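Local coordinates for Di-haem cytochrome c peroxidase family protein (PDB 6NX0) that binds two covalently attached c-type hemes and probably acts as a peroxidase, reducing hydrogen peroxide with electrons passed between its hemes, at residues G235-S240 against V249-E254; P205-D210 against A215-L220. All coordinates share one frame; numbering follows the deposited sequence.

Contact 1 of 2, residues G235-S240 against V249-E254. With NO3 (nitrate ion), chain E.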
ATOM      1  N   GLY A 235     -17.095 -27.500   3.427  1.00 13.43           N
ATOM      2  CA  GLY A 235     -17.968 -27.588   4.596  1.00 15.72           C
ATOM      3  C   GLY A 235     -18.740 -26.309   4.836  1.00 17.48           C
ATOM      4  O   GLY A 235     -19.923 -26.336   5.202  1.00 21.44           O
ATOM      5  N   ARG A 236     -18.093 -25.170   4.620  1.00 14.45           N
ATOM      6  CA  ARG A 236     -18.684 -23.863   4.848  1.00 16.07           C
ATOM      7  C   ARG A 236     -19.481 -23.367   3.648  1.00 18.37           C
ATOM      8  O   ARG A 236     -20.556 -22.778   3.814  1.00 19.03           O
ATOM      9  CB  ARG A 236     -17.572 -22.870   5.198  1.00 18.08           C
ATOM     10  CG  ARG A 236     -17.967 -21.413   5.292  1.00 22.67           C
ATOM     11  CD  ARG A 236     -18.683 -21.118   6.569  1.00 32.76           C
ATOM     12  NE  ARG A 236     -19.111 -19.723   6.596  1.00 38.87           N
ATOM     13  CZ  ARG A 236     -18.814 -18.852   7.554  1.00 35.66           C
ATOM     14  NH1 ARG A 236     -19.265 -17.614   7.451  1.00 39.33           N
ATOM     15  NH2 ARG A 236     -18.094 -19.202   8.615  1.00 33.38           N
ATOM     16  N   PHE A 237     -18.981 -23.592   2.431  1.00 14.28           N
ATOM     17  CA  PHE A 237     -19.531 -22.961   1.249  1.00 14.03           C
ATOM     18  C   PHE A 237     -20.228 -23.922   0.302  1.00 13.10           C
ATOM     19  O   PHE A 237     -20.802 -23.472  -0.704  1.00 13.75           O
ATOM     20  CB  PHE A 237     -18.417 -22.227   0.491  1.00 13.40           C
ATOM     21  CG  PHE A 237     -17.844 -21.065   1.236  1.00 13.63           C
ATOM     22  CD1 PHE A 237     -18.566 -19.905   1.365  1.00 16.90           C
ATOM     23  CD2 PHE A 237     -16.565 -21.115   1.765  1.00 14.15           C
ATOM     24  CE1 PHE A 237     -18.042 -18.821   2.034  1.00 16.28           C
ATOM     25  CE2 PHE A 237     -16.030 -20.019   2.428  1.00 14.89           C
ATOM     26  CZ  PHE A 237     -16.771 -18.877   2.553  1.00 17.97           C
ATOM     27  N   GLY A 238     -20.157 -25.217   0.564  1.00 12.15           N
ATOM     28  CA  GLY A 238     -20.820 -26.203  -0.258  1.00 12.53           C
ATOM     29  C   GLY A 238     -19.896 -26.947  -1.191  1.00 11.73           C
ATOM     30  O   GLY A 238     -18.800 -26.489  -1.510  1.00 12.57           O
ATOM     31  N   PRO A 239     -20.338 -28.114  -1.672  1.00 11.51           N
ATOM     32  CA  PRO A 239     -19.442 -28.983  -2.449  1.00 11.79           C
ATOM     33  C   PRO A 239     -19.041 -28.414  -3.798  1.00 10.29           C
ATOM     34  O   PRO A 239     -18.051 -28.883  -4.373  1.00 11.09           O
ATOM     35  CB  PRO A 239     -20.253 -30.280  -2.605  1.00 13.48           C
ATOM     36  CG  PRO A 239     -21.681 -29.846  -2.462  1.00 13.33           C
ATOM     37  CD  PRO A 239     -21.654 -28.723  -1.445  1.00 12.49           C
ATOM     38  N   SER A 240     -19.774 -27.447  -4.345  1.00 11.31           N
ATOM     39  CA  SER A 240     -19.424 -26.948  -5.667  1.00 11.54           C
ATOM     40  C   SER A 240     -18.133 -26.140  -5.669  1.00 11.08           C
ATOM     41  O   SER A 240     -17.622 -25.838  -6.750  1.00 10.70           O
ATOM     42  CB  SER A 240     -20.567 -26.105  -6.245  1.00 12.74           C
ATOM     43  OG  SER A 240     -21.739 -26.904  -6.507  1.00 12.95           O
ATOM     44  N   VAL A 249     -12.556 -19.316  -6.264  1.00 12.76           N
ATOM     45  CA  VAL A 249     -11.831 -18.057  -6.083  1.00 12.38           C
ATOM     46  C   VAL A 249     -12.662 -17.083  -5.257  1.00 12.20           C
ATOM     47  O   VAL A 249     -12.140 -16.378  -4.379  1.00 12.73           O
ATOM     48  CB  VAL A 249     -11.442 -17.459  -7.454  1.00 13.99           C
ATOM     49  CG1 VAL A 249     -10.811 -16.070  -7.283  1.00 16.44           C
ATOM     50  CG2 VAL A 249     -10.497 -18.378  -8.181  1.00 16.35           C
ATOM     51  N   ARG A 250     -13.969 -17.030  -5.509  1.00 12.52           N
ATOM     52  CA  ARG A 250     -14.812 -16.103  -4.777  1.00 11.70           C
ATOM     53  C   ARG A 250     -14.830 -16.426  -3.291  1.00 11.24           C
ATOM     54  O   ARG A 250     -14.772 -15.520  -2.465  1.00 15.33           O
ATOM     55  CB  ARG A 250     -16.234 -16.097  -5.331  1.00 15.20           C
ATOM     56  CG  ARG A 250     -16.338 -15.328  -6.655  1.00 23.30           C
ATOM     57  CD  ARG A 250     -17.778 -14.985  -7.000  1.00 25.21           C
ATOM     58  NE  ARG A 250     -18.627 -16.169  -7.019  1.00 29.58           N
ATOM     59  CZ  ARG A 250     -18.802 -16.958  -8.076  1.00 25.67           C
ATOM     60  NH1 ARG A 250     -18.187 -16.698  -9.222  1.00 30.75           N
ATOM     61  NH2 ARG A 250     -19.591 -18.018  -7.981  1.00 25.39           N
ATOM     62  N   VAL A 251     -14.908 -17.704  -2.925  1.00 12.49           N
ATOM     63  CA  VAL A 251     -15.033 -17.987  -1.495  1.00 13.60           C
ATOM     64  C   VAL A 251     -13.680 -17.882  -0.798  1.00 12.64           C
ATOM     65  O   VAL A 251     -13.632 -17.538   0.386  1.00 13.03           O
ATOM     66  CB  VAL A 251     -15.719 -19.341  -1.234  1.00 14.43           C
ATOM     67  CG1 VAL A 251     -17.086 -19.362  -1.897  1.00 18.22           C
ATOM     68  CG2 VAL A 251     -14.861 -20.501  -1.660  1.00 13.66           C
ATOM     69  N   LEU A 252     -12.569 -18.127  -1.505  1.00 10.36           N
ATOM     70  CA  LEU A 252     -11.251 -17.777  -0.966  1.00 11.22           C
ATOM     71  C   LEU A 252     -11.206 -16.300  -0.617  1.00 13.49           C
ATOM     72  O   LEU A 252     -10.727 -15.909   0.453  1.00 11.66           O
ATOM     73  CB  LEU A 252     -10.151 -18.108  -1.978  1.00 10.76           C
ATOM     74  CG  LEU A 252      -9.798 -19.584  -2.207  1.00 11.60           C
ATOM     75  CD1 LEU A 252      -8.793 -19.761  -3.356  1.00 13.33           C
ATOM     76  CD2 LEU A 252      -9.276 -20.184  -0.930  1.00 12.87           C
ATOM     77  N   GLY A 253     -11.741 -15.466  -1.513  1.00 11.96           N
ATOM     78  CA  GLY A 253     -11.809 -14.040  -1.256  1.00 14.17           C
ATOM     79  C   GLY A 253     -12.699 -13.651  -0.089  1.00 13.27           C
ATOM     80  O   GLY A 253     -12.348 -12.760   0.685  1.00 13.14           O
ATOM     81  N   GLU A 254     -13.874 -14.284   0.046  1.00 13.03           N
ATOM     82  CA  GLU A 254     -14.734 -13.989   1.190  1.00 13.09           C
ATOM     83  C   GLU A 254     -14.022 -14.292   2.498  1.00 13.69           C
ATOM     84  O   GLU A 254     -14.107 -13.517   3.454  1.00 13.46           O
ATOM     85  CB  GLU A 254     -16.025 -14.813   1.131  1.00 15.02           C
ATOM     86  CG  GLU A 254     -17.022 -14.418   0.100  1.00 26.32           C
ATOM     87  CD  GLU A 254     -18.328 -15.212   0.292  1.00 25.94           C
ATOM     88  OE1 GLU A 254     -18.784 -15.856  -0.671  1.00 36.52           O
ATOM     89  OE2 GLU A 254     -18.860 -15.214   1.430  1.00 32.26           O
TER
HETATM   90  N   NO3 E 604     -23.265 -26.371  -3.490  1.00 18.59           N
HETATM   91  O1  NO3 E 604     -22.093 -25.956  -3.225  1.00 17.67           O
HETATM   92  O2  NO3 E 604     -23.466 -26.880  -4.625  1.00 20.61           O
HETATM   93  O3  NO3 E 604     -24.203 -26.264  -2.627  1.00 20.57           O

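Contact 2 of 2, residues P205-D210 against A215-L220. With HEC (heme c), chain B; NO3 (nitrate ion), chain H.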
ATOM      1  N   PRO A 205      -2.118 -12.115  -6.766  1.00 10.29           N
ATOM      2  CA  PRO A 205      -0.997 -12.981  -6.362  1.00  9.92           C
ATOM      3  C   PRO A 205      -1.199 -14.443  -6.707  1.00 11.37           C
ATOM      4  O   PRO A 205      -0.231 -15.119  -7.065  1.00 10.28           O
ATOM      5  CB  PRO A 205      -0.922 -12.767  -4.842  1.00 11.66           C
ATOM      6  CG  PRO A 205      -2.241 -12.170  -4.455  1.00 12.05           C
ATOM      7  CD  PRO A 205      -2.625 -11.326  -5.627  1.00  9.83           C
ATOM      8  N   LEU A 206      -2.432 -14.959  -6.626  1.00  8.83           N
ATOM      9  CA  LEU A 206      -2.640 -16.386  -6.863  1.00 10.35           C
ATOM     10  C   LEU A 206      -2.244 -16.796  -8.280  1.00  9.65           C
ATOM     11  O   LEU A 206      -1.692 -17.876  -8.472  1.00 10.67           O
ATOM     12  CB  LEU A 206      -4.089 -16.773  -6.593  1.00 10.84           C
ATOM     13  CG  LEU A 206      -4.504 -16.879  -5.124  1.00 11.89           C
ATOM     14  CD1 LEU A 206      -6.014 -17.014  -5.039  1.00 13.41           C
ATOM     15  CD2 LEU A 206      -3.806 -18.038  -4.405  1.00 11.38           C
ATOM     16  N   PHE A 207      -2.554 -15.971  -9.292  1.00  9.92           N
ATOM     17  CA  PHE A 207      -2.389 -16.407 -10.679  1.00  9.03           C
ATOM     18  C   PHE A 207      -1.271 -15.691 -11.419  1.00 13.20           C
ATOM     19  O   PHE A 207      -1.004 -16.033 -12.575  1.00 16.02           O
ATOM     20  CB  PHE A 207      -3.727 -16.276 -11.414  1.00 12.57           C
ATOM     21  CG  PHE A 207      -4.818 -17.014 -10.720  1.00 11.22           C
ATOM     22  CD1 PHE A 207      -4.718 -18.383 -10.569  1.00 14.27           C
ATOM     23  CD2 PHE A 207      -5.896 -16.353 -10.167  1.00 12.55           C
ATOM     24  CE1 PHE A 207      -5.717 -19.107  -9.911  1.00 13.87           C
ATOM     25  CE2 PHE A 207      -6.893 -17.061  -9.509  1.00 13.00           C
ATOM     26  CZ  PHE A 207      -6.791 -18.440  -9.378  1.00 12.01           C
ATOM     27  N   ASP A 208      -0.542 -14.804 -10.749  1.00 11.26           N
ATOM     28  CA  ASP A 208       0.576 -14.094 -11.367  1.00 11.29           C
ATOM     29  C   ASP A 208       1.763 -15.040 -11.483  1.00 11.53           C
ATOM     30  O   ASP A 208       2.223 -15.571 -10.466  1.00 10.57           O
ATOM     31  CB  ASP A 208       0.896 -12.884 -10.494  1.00 12.63           C
ATOM     32  CG  ASP A 208       1.929 -11.938 -11.080  1.00 21.98           C
ATOM     33  OD1 ASP A 208       2.738 -12.319 -11.943  1.00 17.96           O
ATOM     34  OD2 ASP A 208       1.926 -10.772 -10.600  1.00 27.51           O
ATOM     35  N   PRO A 209       2.304 -15.268 -12.677  1.00 11.27           N
ATOM     36  CA  PRO A 209       3.464 -16.164 -12.769  1.00 10.66           C
ATOM     37  C   PRO A 209       4.689 -15.645 -12.033  1.00 14.52           C
ATOM     38  O   PRO A 209       5.588 -16.445 -11.746  1.00 14.43           O
ATOM     39  CB  PRO A 209       3.736 -16.280 -14.279  1.00 13.93           C
ATOM     40  CG  PRO A 209       2.884 -15.273 -14.917  1.00 19.01           C
ATOM     41  CD  PRO A 209       1.790 -14.878 -13.996  1.00 13.51           C
ATOM     42  N   ASP A 210       4.763 -14.346 -11.748  1.00 13.07           N
ATOM     43  CA  ASP A 210       5.889 -13.765 -11.020  1.00 15.09           C
ATOM     44  C   ASP A 210       5.668 -13.793  -9.515  1.00 14.44           C
ATOM     45  O   ASP A 210       6.583 -13.447  -8.761  1.00 14.17           O
ATOM     46  CB  ASP A 210       6.131 -12.324 -11.483  1.00 18.70           C
ATOM     47  CG  ASP A 210       6.674 -12.243 -12.921  1.00 24.35           C
ATOM     48  OD1 ASP A 210       7.389 -13.172 -13.333  1.00 26.53           O
ATOM     49  OD2 ASP A 210       6.361 -11.257 -13.614  1.00 36.19           O
ATOM     50  N   ALA A 215      -1.562 -21.935 -12.246  1.00 13.00           N
ATOM     51  CA  ALA A 215      -1.714 -21.847 -13.692  1.00 17.06           C
ATOM     52  C   ALA A 215      -3.048 -21.230 -14.093  1.00 14.45           C
ATOM     53  O   ALA A 215      -3.140 -20.527 -15.109  1.00 17.94           O
ATOM     54  CB  ALA A 215      -1.567 -23.248 -14.296  1.00 19.25           C
ATOM     55  N   SER A 216      -4.091 -21.481 -13.315  1.00 12.51           N
ATOM     56  CA  SER A 216      -5.441 -21.067 -13.626  1.00 13.36           C
ATOM     57  C   SER A 216      -6.293 -21.341 -12.406  1.00 12.29           C
ATOM     58  O   SER A 216      -5.903 -22.111 -11.524  1.00 13.07           O
ATOM     59  CB  SER A 216      -6.012 -21.844 -14.809  1.00 13.16           C
ATOM     60  OG  SER A 216      -6.216 -23.195 -14.418  1.00 15.52           O
ATOM     61  N   ALA A 217      -7.469 -20.724 -12.378  1.00 13.76           N
ATOM     62  CA  ALA A 217      -8.428 -21.043 -11.324  1.00 11.31           C
ATOM     63  C   ALA A 217      -8.818 -22.513 -11.356  1.00 11.99           C
ATOM     64  O   ALA A 217      -9.023 -23.127 -10.300  1.00 13.32           O
ATOM     65  CB  ALA A 217      -9.669 -20.164 -11.451  1.00 14.58           C
ATOM     66  N   ALA A 218      -8.938 -23.104 -12.550  1.00 12.90           N
ATOM     67  CA  ALA A 218      -9.286 -24.518 -12.643  1.00 12.33           C
ATOM     68  C   ALA A 218      -8.220 -25.402 -12.011  1.00 14.00           C
ATOM     69  O   ALA A 218      -8.536 -26.394 -11.326  1.00 14.97           O
ATOM     70  CB  ALA A 218      -9.502 -24.900 -14.105  1.00 16.78           C
ATOM     71  N   ALA A 219      -6.944 -25.085 -12.256  1.00 12.98           N
ATOM     72  CA  ALA A 219      -5.862 -25.855 -11.662  1.00 12.77           C
ATOM     73  C   ALA A 219      -5.842 -25.679 -10.151  1.00 12.84           C
ATOM     74  O   ALA A 219      -5.655 -26.649  -9.405  1.00 12.02           O
ATOM     75  CB  ALA A 219      -4.524 -25.420 -12.272  1.00 14.02           C
ATOM     76  N   LEU A 220      -5.998 -24.443  -9.690  1.00 12.04           N
ATOM     77  CA  LEU A 220      -5.951 -24.199  -8.255  1.00 11.25           C
ATOM     78  C   LEU A 220      -7.099 -24.896  -7.556  1.00 11.86           C
ATOM     79  O   LEU A 220      -6.925 -25.456  -6.466  1.00 10.57           O
ATOM     80  CB  LEU A 220      -5.980 -22.700  -7.982  1.00 11.18           C
ATOM     81  CG  LEU A 220      -5.989 -22.291  -6.502  1.00 12.11           C
ATOM     82  CD1 LEU A 220      -4.706 -22.796  -5.803  1.00 13.02           C
ATOM     83  CD2 LEU A 220      -6.176 -20.794  -6.339  1.00 14.54           C
TER
HETATM   84 FE   HEC B 601       0.098  -9.472  -1.558  1.00  9.09          FE
HETATM   85  CHA HEC B 601      -0.552  -6.168  -2.373  1.00  8.80           C
HETATM   86  CHB HEC B 601      -2.934  -9.679  -0.043  1.00  9.78           C
HETATM   87  CHC HEC B 601       0.286 -12.906  -1.602  1.00  8.13           C
HETATM   88  CHD HEC B 601       3.102  -9.329  -3.237  1.00 10.45           C
HETATM   89  NA  HEC B 601      -1.397  -8.147  -1.191  1.00  8.03           N
HETATM   90  C1A HEC B 601      -1.490  -6.844  -1.637  1.00  8.73           C
HETATM   91  C2A HEC B 601      -2.717  -6.281  -1.146  1.00  7.17           C
HETATM   92  C3A HEC B 601      -3.320  -7.224  -0.409  1.00  7.48           C
HETATM   93  C4A HEC B 601      -2.554  -8.441  -0.503  1.00  8.09           C
HETATM   94  CMA HEC B 601      -4.696  -7.138   0.242  1.00 10.25           C
HETATM   95  CAA HEC B 601      -3.216  -4.853  -1.437  1.00 10.89           C
HETATM   96  CBA HEC B 601      -2.826  -3.919  -0.305  1.00 10.77           C
HETATM   97  CGA HEC B 601      -3.139  -2.473  -0.589  1.00 13.90           C
HETATM   98  O1A HEC B 601      -2.997  -1.676   0.385  1.00 12.21           O
HETATM   99  O2A HEC B 601      -3.379  -2.111  -1.782  1.00 11.92           O
HETATM  100  NB  HEC B 601      -1.087 -11.012  -0.972  1.00  8.88           N
HETATM  101  C1B HEC B 601      -2.334 -10.867  -0.378  1.00  9.30           C
HETATM  102  C2B HEC B 601      -2.856 -12.182  -0.119  1.00 10.00           C
HETATM  103  C3B HEC B 601      -2.019 -13.085  -0.642  1.00  8.49           C
HETATM  104  C4B HEC B 601      -0.878 -12.361  -1.149  1.00  8.65           C
HETATM  105  CMB HEC B 601      -4.198 -12.446   0.570  1.00 10.83           C
HETATM  106  CAB HEC B 601      -2.111 -14.624  -0.610  1.00  8.77           C
HETATM  107  CBB HEC B 601      -3.302 -15.089  -1.485  1.00 10.92           C
HETATM  108  NC  HEC B 601       1.438 -10.837  -2.257  1.00  7.89           N
HETATM  109  C1C HEC B 601       1.338 -12.215  -2.121  1.00  7.26           C
HETATM  110  C2C HEC B 601       2.632 -12.765  -2.456  1.00  9.92           C
HETATM  111  C3C HEC B 601       3.444 -11.792  -2.879  1.00  9.03           C
HETATM  112  C4C HEC B 601       2.689 -10.559  -2.792  1.00  8.19           C
HETATM  113  CMC HEC B 601       3.020 -14.236  -2.230  1.00  9.50           C
HETATM  114  CAC HEC B 601       4.976 -11.853  -3.009  1.00  9.41           C
HETATM  115  CBC HEC B 601       5.412 -12.736  -4.186  1.00  8.73           C
HETATM  116  ND  HEC B 601       1.098  -8.013  -2.552  1.00  8.40           N
HETATM  117  C1D HEC B 601       2.360  -8.178  -3.157  1.00  8.39           C
HETATM  118  C2D HEC B 601       2.694  -6.953  -3.836  1.00  7.21           C
HETATM  119  C3D HEC B 601       1.557  -6.018  -3.632  1.00  9.64           C
HETATM  120  C4D HEC B 601       0.603  -6.728  -2.823  1.00  8.53           C
HETATM  121  CMD HEC B 601       3.916  -6.727  -4.706  1.00  9.29           C
HETATM  122  CAD HEC B 601       1.410  -4.594  -4.200  1.00  9.51           C
HETATM  123  CBD HEC B 601       1.125  -4.746  -5.676  1.00  9.76           C
HETATM  124  CGD HEC B 601       0.575  -3.483  -6.316  1.00 13.01           C
HETATM  125  O1D HEC B 601       0.435  -2.465  -5.604  1.00 13.68           O
HETATM  126  O2D HEC B 601       0.373  -3.536  -7.562  1.00 13.74           O
HETATM  127  N   NO3 H 607      -1.950 -24.950  -9.884  1.00 25.98           N
HETATM  128  O1  NO3 H 607      -2.794 -24.151  -9.441  1.00 24.97           O
HETATM  129  O2  NO3 H 607      -1.267 -24.672 -10.948  1.00 24.72           O
HETATM  130  O3  NO3 H 607      -1.834 -26.051  -9.270  1.00 38.30           O
HETATM  131  O   HOH W   1      -0.779  -9.639  -3.557  1.00 21.79           O

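Contact 1 of 2, residues G235-S240 against V249-E254
Phe-237 and Val-251 form the heart of this contact. The CB of Val-251 sits squarely over one face of the aromatic ring, 3.6 Å from the centroid of the Phe-237 ring and 10° off its normal, a CH-pi interaction. CG1 of Val-251, anti to its own carbonyl carbon (chi1 -57°), lies over the root of the ring, 3.6 Å from CG of Phe-237. A short, branched valine suits this place because it presents both methine and methyl to a flat surface. The opposite face of the ring is covered from its own helix: the aliphatic CG of Arg-236 stands over its centre, leaving the phenyl group sandwiched. Glu-254 comes in obliquely, its OE2 3.7 Å from CE1 of Phe-237, with carboxylate and ring planes 73° apart.

Behind the phenylalanine the helix stops. Gly-238 leaves it with a positive phi, at backbone angles that would press a beta carbon against the carbonyl oxygen of Phe-237, so glycine suits the place; that same oxygen receives a hydrogen bond from Arg-247. Beyond the turn, a nitrate ion, probably from the crystallisation liquor, is held by Ser-240 N (3.0 Å to nitrate O1) and Ser-240 OG (2.6 Å to nitrate O2).

The pair thus joins the C-terminal end of helix 228-237 to helix 245-260, while Leu-101 and Leu-104 of helix 99-109 also pack against Phe-237.

Contact 2 of 2, residues P205-D210 against A215-L220
The loop that joins helix 203-207 to helix 217-225, beside one of the hemes, brings Phe-207, at the end of the first helix, against the start of the second. The ring lies obliquely to the backbone there: CE1 of Phe-207 is 3.4 Å from Ser-216 C and equally close to the amide nitrogen of Ala-217. Its CZ also meets the methyl of Ala-217, CB, at 3.9 Å, and the small side chain lets the ring come this near the helix. Leu-220, one turn on, extends its CG anti to the backbone N (chi1 178°), which carries CD2 to both Phe-207 and Leu-206; the latter contact, Leu-206 CD1 to Leu-220 CD2, measures 4.0 Å, with the two leucine side chains crossing at about a right angle. Over one face of the Phe-207 ring lies CB of Leu-206, from its own segment.

Ser-216 is the N-cap of helix 217-225. Its OG accepts from Ala-219 N at 3.0 Å, satisfying an amide of the first turn, which has no preceding helical turn to supply a carbonyl. Near this helix start a nitrate ion, again probably from the crystallisation liquor, takes a hydrogen bond from Ala-215 N to its O2.

Past the other helix end, Asp-208 forms an Asx turn, its OD1 accepting from Asp-210 N at 2.9 Å from above the carboxylate plane. A short carboxylate suits both jobs here, since OD2 of Asp-208 makes a salt bridge with Arg-157. Further back in the helix, Pro-205 belongs to the heme pocket: its CB packs 3.5 Å from the meso carbon CHC of the heme, on the same side of the porphyrin as the water that ligates the iron.

How the contacts relate
Contact 2 closes before contact 1 opens, and the two lie in series in the part of the chain related to the di-haem cytochrome c peroxidases, their centres about 17 Å apart. Helix 217-225, which supplies one half of contact 2, is followed directly by helix 228-237, which supplies one half of contact 1. Helix 245-260 then brings the two together: its Val-249 CG2 reaches Ala-217 CB at 3.8 Å and also packs on Phe-207, while Leu-252 meets Leu-206 and Leu-220. The same helix packs through Val-251 on the end of helix 228-237. Contact 2 includes Pro-205 of a heme pocket, whereas contact 1 lies away from the known heme-binding residues.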